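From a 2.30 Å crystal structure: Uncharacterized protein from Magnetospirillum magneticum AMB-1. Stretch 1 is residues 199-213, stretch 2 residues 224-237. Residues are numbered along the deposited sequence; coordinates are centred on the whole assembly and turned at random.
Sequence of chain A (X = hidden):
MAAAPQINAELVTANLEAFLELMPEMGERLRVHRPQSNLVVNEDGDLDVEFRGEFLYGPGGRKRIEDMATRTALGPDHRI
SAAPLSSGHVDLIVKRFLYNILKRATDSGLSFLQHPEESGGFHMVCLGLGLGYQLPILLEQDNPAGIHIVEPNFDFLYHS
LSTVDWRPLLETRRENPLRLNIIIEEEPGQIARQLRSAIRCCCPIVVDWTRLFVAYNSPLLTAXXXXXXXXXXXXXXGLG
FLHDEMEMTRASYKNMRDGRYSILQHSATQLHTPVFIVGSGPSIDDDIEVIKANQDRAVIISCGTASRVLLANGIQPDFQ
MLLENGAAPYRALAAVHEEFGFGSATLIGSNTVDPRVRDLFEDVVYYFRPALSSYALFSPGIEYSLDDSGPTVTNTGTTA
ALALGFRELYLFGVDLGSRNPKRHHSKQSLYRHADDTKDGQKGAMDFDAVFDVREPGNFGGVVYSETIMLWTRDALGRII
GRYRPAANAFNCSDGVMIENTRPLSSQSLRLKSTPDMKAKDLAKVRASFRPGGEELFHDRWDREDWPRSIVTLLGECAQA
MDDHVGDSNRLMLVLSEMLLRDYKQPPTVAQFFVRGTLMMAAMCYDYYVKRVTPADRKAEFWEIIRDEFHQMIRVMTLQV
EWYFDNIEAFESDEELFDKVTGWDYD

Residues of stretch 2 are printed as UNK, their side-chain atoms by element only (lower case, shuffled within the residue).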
# COMPACT_ATOMS: atom_id res chain seq x y z
N ILE A 199 2.56 12.02 4.21
CA ILE A 199 2.89 11.22 5.38
C ILE A 199 3.59 9.92 4.97
O ILE A 199 4.58 9.49 5.59
CB ILE A 199 1.65 10.84 6.20
CG1 ILE A 199 0.93 12.08 6.73
CG2 ILE A 199 2.04 9.97 7.38
CD1 ILE A 199 1.74 12.90 7.71
N ARG A 200 3.05 9.30 3.94
CA ARG A 200 3.55 8.02 3.47
C ARG A 200 4.98 8.09 2.99
O ARG A 200 5.73 7.14 3.18
CB ARG A 200 2.67 7.51 2.33
CG ARG A 200 3.12 6.17 1.75
CD ARG A 200 2.34 5.76 0.51
NE ARG A 200 0.90 5.74 0.75
CZ ARG A 200 -0.00 6.55 0.19
NH1 ARG A 200 0.35 7.50 -0.70
NH2 ARG A 200 -1.29 6.40 0.51
N CYS A 201 5.34 9.19 2.34
CA CYS A 201 6.68 9.35 1.76
C CYS A 201 7.74 9.88 2.71
O CYS A 201 8.93 9.70 2.49
CB CYS A 201 6.60 10.28 0.56
SG CYS A 201 5.76 9.50 -0.82
N CYS A 202 7.30 10.58 3.75
CA CYS A 202 8.22 11.11 4.71
C CYS A 202 8.52 10.08 5.77
O CYS A 202 9.67 9.72 5.96
CB CYS A 202 7.65 12.36 5.35
SG CYS A 202 8.74 12.99 6.62
N CYS A 203 7.50 9.61 6.47
CA CYS A 203 7.71 8.59 7.49
C CYS A 203 6.38 8.04 7.99
O CYS A 203 5.87 8.43 9.05
CB CYS A 203 8.46 9.19 8.65
SG CYS A 203 9.12 7.88 9.66
N PRO A 204 5.81 7.10 7.24
CA PRO A 204 4.42 6.73 7.51
C PRO A 204 4.19 6.09 8.87
O PRO A 204 3.11 6.20 9.46
CB PRO A 204 4.12 5.71 6.41
CG PRO A 204 5.44 5.12 6.09
CD PRO A 204 6.45 6.21 6.26
N ILE A 205 5.21 5.43 9.39
CA ILE A 205 4.98 4.57 10.52
C ILE A 205 4.69 5.26 11.87
O ILE A 205 4.01 4.67 12.71
CB ILE A 205 6.11 3.53 10.64
CG1 ILE A 205 5.54 2.22 11.19
CG2 ILE A 205 7.29 4.08 11.46
CD1 ILE A 205 4.33 1.69 10.44
N VAL A 206 5.16 6.49 12.08
CA VAL A 206 5.00 7.13 13.38
C VAL A 206 3.98 8.24 13.37
O VAL A 206 4.24 9.35 13.82
CB VAL A 206 6.32 7.68 13.97
CG1 VAL A 206 7.22 6.52 14.36
CG2 VAL A 206 7.03 8.61 13.00
N VAL A 207 2.78 7.92 12.91
CA VAL A 207 1.73 8.93 12.92
C VAL A 207 1.20 9.20 14.31
O VAL A 207 0.50 10.17 14.49
CB VAL A 207 0.52 8.57 12.03
CG1 VAL A 207 0.93 8.67 10.57
CG2 VAL A 207 -0.06 7.20 12.38
N ASP A 208 1.52 8.35 15.28
CA ASP A 208 1.00 8.56 16.63
C ASP A 208 1.32 9.95 17.19
O ASP A 208 2.45 10.40 17.15
CB ASP A 208 1.49 7.49 17.60
CG ASP A 208 1.02 7.74 19.01
OD1 ASP A 208 -0.19 7.65 19.27
OD2 ASP A 208 1.84 8.07 19.88
N TRP A 209 0.30 10.62 17.70
CA TRP A 209 0.42 11.92 18.37
C TRP A 209 0.75 13.05 17.41
O TRP A 209 1.26 14.09 17.81
CB TRP A 209 1.40 11.84 19.53
CG TRP A 209 1.09 12.77 20.69
CD1 TRP A 209 1.91 13.73 21.22
CD2 TRP A 209 -0.13 12.82 21.45
NE1 TRP A 209 1.27 14.37 22.26
CE2 TRP A 209 0.02 13.82 22.42
CE3 TRP A 209 -1.32 12.09 21.42
CZ2 TRP A 209 -0.97 14.12 23.34
CZ3 TRP A 209 -2.31 12.40 22.34
CH2 TRP A 209 -2.14 13.40 23.27
N THR A 210 0.44 12.83 16.13
CA THR A 210 0.51 13.87 15.12
C THR A 210 -0.43 15.03 15.53
O THR A 210 -1.60 14.82 15.82
CB THR A 210 0.08 13.31 13.74
OG1 THR A 210 1.02 12.32 13.30
CG2 THR A 210 -0.05 14.41 12.68
N ARG A 211 0.11 16.24 15.59
CA ARG A 211 -0.67 17.42 15.86
C ARG A 211 -1.48 17.79 14.63
O ARG A 211 -0.94 17.88 13.52
CB ARG A 211 0.27 18.59 16.23
CG ARG A 211 -0.43 19.85 16.72
CD ARG A 211 -0.97 19.70 18.13
NE ARG A 211 -1.47 20.98 18.66
CZ ARG A 211 -0.73 21.90 19.27
NH1 ARG A 211 0.58 21.72 19.44
NH2 ARG A 211 -1.30 23.02 19.71
N LEU A 212 -2.77 18.02 14.83
CA LEU A 212 -3.67 18.48 13.80
C LEU A 212 -4.13 19.90 14.16
O LEU A 212 -4.38 20.17 15.34
CB LEU A 212 -4.88 17.57 13.74
CG LEU A 212 -4.55 16.10 13.52
CD1 LEU A 212 -5.81 15.27 13.67
CD2 LEU A 212 -3.93 15.91 12.15
N PHE A 213 -4.21 20.79 13.17
CA PHE A 213 -4.61 22.17 13.42
C PHE A 213 -5.27 22.79 12.20
O PHE A 213 -4.74 22.73 11.10
CB PHE A 213 -3.39 23.00 13.83
CG PHE A 213 -3.75 24.30 14.46
CD1 PHE A 213 -3.97 24.37 15.83
CD2 PHE A 213 -3.90 25.45 13.69
CE1 PHE A 213 -4.34 25.58 16.43
CE2 PHE A 213 -4.26 26.66 14.28
CZ PHE A 213 -4.48 26.72 15.65
N UNK A 224 -11.36 17.59 5.71
CA UNK A 224 -10.05 17.02 5.43
C UNK A 224 -9.40 16.52 6.71
O UNK A 224 -8.73 15.49 6.70
c UNK A 224 -9.16 18.03 4.75
N UNK A 225 -9.58 17.25 7.81
CA UNK A 225 -9.03 16.80 9.09
C UNK A 225 -9.68 15.50 9.55
O UNK A 225 -8.98 14.58 9.98
c UNK A 225 -9.22 17.87 10.18
s UNK A 225 -8.50 18.80 12.71
c UNK A 225 -9.46 18.26 14.14
c UNK A 225 -8.70 17.43 11.55
N UNK A 226 -11.02 15.42 9.49
CA UNK A 226 -11.73 14.18 9.84
C UNK A 226 -11.27 13.02 8.98
O UNK A 226 -11.05 11.93 9.47
c UNK A 226 -13.23 14.31 9.65
o UNK A 226 -13.74 15.24 10.55
N UNK A 227 -11.16 13.26 7.68
CA UNK A 227 -10.74 12.22 6.78
C UNK A 227 -9.33 11.79 7.15
O UNK A 227 -9.07 10.63 7.29
o UNK A 227 -10.59 11.06 2.01
c UNK A 227 -10.81 12.68 5.33
c UNK A 227 -10.77 11.94 2.90
c UNK A 227 -10.43 11.59 4.34
o UNK A 227 -11.22 13.09 2.67
N UNK A 228 -8.42 12.74 7.35
CA UNK A 228 -7.07 12.36 7.70
C UNK A 228 -7.01 11.52 9.01
O UNK A 228 -6.30 10.53 9.07
c UNK A 228 -3.01 13.12 9.80
c UNK A 228 -2.60 12.39 7.55
c UNK A 228 -3.90 12.71 7.21
c UNK A 228 -4.76 13.24 8.15
c UNK A 228 -6.16 13.58 7.77
c UNK A 228 -4.31 13.44 9.45
c UNK A 228 -2.15 12.59 8.85
N UNK A 229 -7.81 11.88 10.01
CA UNK A 229 -7.88 11.13 11.28
C UNK A 229 -8.31 9.68 11.13
O UNK A 229 -7.83 8.82 11.87
c UNK A 229 -8.83 11.80 12.25
c UNK A 229 -8.32 13.13 12.74
c UNK A 229 -9.04 13.08 15.38
s UNK A 229 -9.46 13.95 13.86
N UNK A 230 -9.24 9.43 10.22
CA UNK A 230 -9.63 8.06 9.87
C UNK A 230 -8.54 7.37 9.04
O UNK A 230 -8.24 6.20 9.25
c UNK A 230 -13.50 8.34 9.33
c UNK A 230 -13.77 10.15 7.66
c UNK A 230 -10.98 8.07 9.13
n UNK A 230 -14.25 11.02 8.55
n UNK A 230 -13.65 10.53 6.39
n UNK A 230 -13.44 8.91 7.99
c UNK A 230 -12.15 8.50 10.02
N UNK A 231 -7.94 8.11 8.11
CA UNK A 231 -6.89 7.60 7.21
C UNK A 231 -5.53 7.31 7.88
O UNK A 231 -4.76 6.48 7.38
c UNK A 231 -6.55 8.64 6.11
c UNK A 231 -7.61 8.75 5.01
o UNK A 231 -8.53 7.91 4.93
o UNK A 231 -7.47 9.70 4.18
N UNK A 232 -5.22 8.03 8.95
CA UNK A 232 -3.86 8.04 9.51
C UNK A 232 -3.34 6.66 9.91
O UNK A 232 -2.23 6.31 9.54
c UNK A 232 -3.75 9.00 10.69
N UNK A 233 -4.15 5.92 10.64
CA UNK A 233 -3.80 4.56 11.05
C UNK A 233 -3.47 3.57 9.90
O UNK A 233 -2.66 2.65 10.07
c UNK A 233 -6.39 4.19 13.94
o UNK A 233 -7.37 3.70 13.35
n UNK A 233 -6.31 4.27 15.26
c UNK A 233 -5.19 4.74 13.18
c UNK A 233 -4.96 4.00 11.86
N UNK A 234 -4.09 3.74 8.74
CA UNK A 234 -3.89 2.82 7.62
C UNK A 234 -2.64 3.12 6.77
O UNK A 234 -2.19 2.25 6.02
c UNK A 234 -7.51 2.51 6.13
c UNK A 234 -6.43 2.23 7.17
c UNK A 234 -6.86 2.78 8.53
c UNK A 234 -5.11 2.85 6.69
N UNK A 235 -2.10 4.33 6.88
CA UNK A 235 -1.01 4.75 5.99
C UNK A 235 0.26 3.92 6.16
O UNK A 235 0.92 3.63 5.18
c UNK A 235 -1.80 7.11 5.69
c UNK A 235 -0.64 6.24 6.15
c UNK A 235 0.57 6.57 5.29
c UNK A 235 -1.67 8.58 6.02
N UNK A 236 0.57 3.55 7.39
CA UNK A 236 1.78 2.77 7.66
C UNK A 236 1.59 1.26 7.68
O UNK A 236 2.34 0.56 8.36
N UNK A 237 0.61 0.76 6.93
CA UNK A 237 0.30 -0.67 6.92
C UNK A 237 0.77 -1.26 5.61
O UNK A 237 1.02 -0.52 4.67
c UNK A 237 -1.62 -2.37 7.06
c UNK A 237 -1.23 -0.89 7.11
c UNK A 237 -1.68 -0.26 8.44
c UNK A 237 -0.97 -0.79 9.67

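Position 224 has one side-chain carbon, well clear of stretch 1. It is Ala224. Position 225 carries an unbranched chain of two carbons, a sulfur and a carbon. The sulfur lies 4.0 Å from Leu212 CB. This is Met225. Position 226 has one carbon and then one oxygen, and points away from stretch 1. It is Ser226. Position 227 has three carbons, the third bearing two oxygens, and makes no contact. It is Glu227.

Position 228 has one carbon followed by a ring of six carbons. The ring reaches Ile199, Thr210 and Leu212. It is Phe228. Ile199 CG1 is 3.6 Å from Phe228 CE1, and Thr210 CG2 is 4.3 Å from Phe228 CE2. Both lie at the ring edge. Leu212 CD2 approaches Phe228 CD2 at 3.7 Å.

Position 229 has an unbranched chain of two carbons, a sulfur and a carbon, and it touches Leu212. It is Met229. Its CG lies 3.4 Å from Leu212 CD1. Position 230 has three carbons, a nitrogen, and a carbon bearing two more nitrogens. It is out of reach of stretch 1 and is Arg230. Position 231 has two carbons, the second with two oxygens, and no contact. It is Asp231. Position 232 has a single carbon, its CB, 4.4 Å from Val207 CG2. It is Ala232. Its backbone O is closer to Val207 CG2, at 3.7 Å.

Position 233 has three carbons, the last carrying one oxygen and one nitrogen, and points away. It is Gln233. Position 234 has four carbons forked at the second, out of reach. It is Leu234. Position 235 has four carbons forked at the first, with one arm two carbons long. It packs on Ile199, Arg200 and Pro204. It is Ile235. Its CG2 is 3.7 Å from Arg200 CB and 3.8 Å from Pro204 CB.

Position 236 has no side-chain atoms; its backbone lies against Pro204 and Ile205. It is Gly236. A CB here would clash with Ile205 CD1 at 2.9 Å. Ile205 CD1 already sits 3.1 Å from Gly236 O. Position 237 has four carbons forked at the first, with one longer arm, and its CB points away. It is Ile237.

No hydrogen bond crosses between the stretches, so the contact rests on packing. The strand 211-213 runs nearly antiparallel to the helix, and Leu212 covers Met225, Phe228 and Met229. Ile199 touches both Phe228 and Ile235. Near the C-terminal end, Gly236 permits the closest CA approach, 4.7 Å from Ile205 CA to Gly236 CA.

Stretch 2 (224-237) AMSEFMRDAQLIGI
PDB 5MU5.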